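Local coordinates for sphingomyelinase-c (Listeria ivanovii, PDB 1ZWX), which is a bacterial enzyme, SmcL, of the endonuclease/exonuclease/phosphatase family, built on the DNase I-like fold, at residues T150-D155 against A166-Q171. Residues are numbered along the deposited sequence; the frame is centred on the assembly and turned at random.
Unlike the reference sequence in segment 150-155: Gln153 (reference Pro).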
loop_
_atom_site.group_PDB
_atom_site.type_symbol
_atom_site.label_atom_id
_atom_site.label_comp_id
_atom_site.label_asym_id
_atom_site.label_seq_id
_atom_site.Cartn_x
_atom_site.Cartn_y
_atom_site.Cartn_z
ATOM N N THR A 150 -3.483 -1.700 -3.090
ATOM C CA THR A 150 -4.635 -0.782 -2.841
ATOM C C THR A 150 -4.369 0.088 -1.645
ATOM O O THR A 150 -3.466 -0.184 -0.830
ATOM C CB THR A 150 -6.016 -1.572 -2.662
ATOM O OG1 THR A 150 -7.113 -0.649 -2.792
ATOM C CG2 THR A 150 -6.100 -2.267 -1.330
ATOM N N HIS A 151 -5.184 1.132 -1.521
ATOM C CA HIS A 151 -5.141 2.019 -0.370
ATOM C C HIS A 151 -6.580 2.532 -0.273
ATOM O O HIS A 151 -7.054 3.264 -1.138
ATOM C CB HIS A 151 -4.144 3.182 -0.591
ATOM C CG HIS A 151 -4.130 4.200 0.527
ATOM N ND1 HIS A 151 -3.588 5.465 0.378
ATOM C CD2 HIS A 151 -4.596 4.140 1.795
ATOM C CE1 HIS A 151 -3.701 6.128 1.521
ATOM N NE2 HIS A 151 -4.308 5.348 2.398
ATOM N N THR A 152 -7.274 2.093 0.776
ATOM C CA THR A 152 -8.721 2.354 0.917
ATOM C C THR A 152 -8.993 3.629 1.764
ATOM O O THR A 152 -8.093 4.224 2.336
ATOM C CB THR A 152 -9.455 1.140 1.567
ATOM O OG1 THR A 152 -8.822 0.848 2.803
ATOM C CG2 THR A 152 -9.374 -0.111 0.663
ATOM N N GLN A 153 -10.261 4.023 1.774
ATOM C CA GLN A 153 -10.779 5.143 2.568
ATOM C C GLN A 153 -10.268 5.181 4.004
ATOM O O GLN A 153 -10.362 4.184 4.729
ATOM C CB GLN A 153 -12.325 5.030 2.568
ATOM C CG GLN A 153 -13.010 6.113 3.458
ATOM C CD GLN A 153 -12.982 7.502 2.813
ATOM O OE1 GLN A 153 -13.246 7.659 1.613
ATOM N NE2 GLN A 153 -12.680 8.515 3.617
ATOM N N ALA A 154 -9.803 6.367 4.449
ATOM C CA ALA A 154 -9.365 6.563 5.825
ATOM C C ALA A 154 -10.544 7.027 6.703
ATOM O O ALA A 154 -11.535 7.546 6.188
ATOM C CB ALA A 154 -8.257 7.621 5.884
ATOM N N ASP A 155 -10.408 6.840 8.016
ATOM C CA ASP A 155 -11.228 7.613 8.984
ATOM C C ASP A 155 -10.870 9.108 8.780
ATOM O O ASP A 155 -9.679 9.428 8.558
ATOM C CB ASP A 155 -10.965 7.129 10.427
ATOM C CG ASP A 155 -11.655 5.790 10.730
ATOM O OD1 ASP A 155 -12.353 5.242 9.857
ATOM O OD2 ASP A 155 -11.538 5.294 11.863
ATOM N N ALA A 166 -18.588 1.921 6.063
ATOM C CA ALA A 166 -19.410 1.568 4.914
ATOM C C ALA A 166 -18.665 1.783 3.598
ATOM O O ALA A 166 -18.742 0.951 2.687
ATOM C CB ALA A 166 -20.706 2.385 4.895
ATOM N N ILE A 167 -17.984 2.928 3.474
ATOM C CA ILE A 167 -17.227 3.205 2.251
ATOM C C ILE A 167 -16.147 2.106 2.043
ATOM O O ILE A 167 -16.060 1.550 0.956
ATOM C CB ILE A 167 -16.563 4.630 2.278
ATOM C CG1 ILE A 167 -17.645 5.726 2.256
ATOM C CG2 ILE A 167 -15.658 4.832 1.051
ATOM C CD1 ILE A 167 -17.099 7.086 2.765
ATOM N N ARG A 168 -15.380 1.792 3.079
ATOM C CA ARG A 168 -14.326 0.747 2.979
ATOM C C ARG A 168 -14.921 -0.607 2.616
ATOM O O ARG A 168 -14.348 -1.354 1.846
ATOM C CB ARG A 168 -13.564 0.588 4.262
ATOM C CG ARG A 168 -12.534 1.673 4.501
ATOM C CD ARG A 168 -11.657 1.324 5.644
ATOM N NE ARG A 168 -12.290 1.459 6.965
ATOM C CZ ARG A 168 -12.308 2.571 7.695
ATOM N NH1 ARG A 168 -11.695 3.690 7.265
ATOM N NH2 ARG A 168 -12.926 2.541 8.883
ATOM N N ALA A 169 -16.108 -0.904 3.153
ATOM C CA ALA A 169 -16.789 -2.147 2.845
ATOM C C ALA A 169 -17.197 -2.188 1.377
ATOM O O ALA A 169 -17.063 -3.254 0.737
ATOM C CB ALA A 169 -18.004 -2.363 3.816
ATOM N N GLU A 170 -17.613 -1.045 0.811
ATOM C CA GLU A 170 -17.999 -0.981 -0.591
ATOM C C GLU A 170 -16.739 -1.128 -1.445
ATOM O O GLU A 170 -16.742 -1.817 -2.483
ATOM C CB GLU A 170 -18.723 0.329 -0.915
ATOM C CG GLU A 170 -19.395 0.399 -2.269
ATOM C CD GLU A 170 -18.409 0.707 -3.435
ATOM O OE1 GLU A 170 -18.737 0.397 -4.591
ATOM O OE2 GLU A 170 -17.320 1.252 -3.192
ATOM N N GLN A 171 -15.657 -0.498 -0.997
ATOM C CA GLN A 171 -14.378 -0.575 -1.747
ATOM C C GLN A 171 -13.814 -1.994 -1.721
ATOM O O GLN A 171 -13.299 -2.465 -2.725
ATOM C CB GLN A 171 -13.376 0.430 -1.157
ATOM C CG GLN A 171 -13.813 1.877 -1.502
ATOM C CD GLN A 171 -12.920 2.918 -0.855
ATOM O OE1 GLN A 171 -12.135 2.598 0.021
ATOM N NE2 GLN A 171 -13.042 4.177 -1.310
HETATM O O HOH W 1 -11.487 6.621 -0.588
#
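In this DNase I-like fold, strand 143-151, helix 161-182 and strand 189-193 form a beta-alpha-beta unit, and residues 152-155, which follow the first strand, pass alongside the helix. Two long polar side chains of the helix, Arg168 and Gln171, hold the backbone of Gln153 at its carbonyl oxygen and at its N-H. Gln171, extended beyond CG, brings its OE1 to the backbone N of Gln153 at 2.9 Å; the N-H points almost straight (177°) at a lone pair in the carboxamide plane. The same oxygen lies 3.4 Å from Thr152 CB. An amide suits this place because its other end can donate: NE2 binds Arg121 O and a water that in turn donates to Gln153 OE1.

Arg168 bends at chi3 (-74°), which brings the edge of its guanidinium to Gln153 O and Asp155. Arginine suits the place because its coplanar N-H groups can serve a carbonyl and a carboxylate together. Arg168 NH1 meets Gln153 O at 2.9 Å, the oxygen lying in the guanidinium plane while the donor stands above the carbonyl plane. Beside these bonds, Ile167 supplies a branched apolar surface suited to the aliphatic part of Gln153: Ile167 CG2 rests 3.7 Å from Gln153 CB, and CD1 approaches the carboxamide. Gln153, which differs from the reference sequence, bends at chi2, so that Gln153 NE2 donates to Ala154 O at 3.0 Å while OE1 also accepts from Gly123 N.

Arg168 has two acidic partners, Glu204 at NE and Asp155 at the far end, which would favour its charged form. Ser164 OG also bonds to Asp155 OD1. From above the carboxylate plane, both terminal nitrogens converge end-on on that single oxygen: Asp155 OD1 lies 2.9 Å from Arg168 NH2 and 3.1 Å from Arg168 NH1.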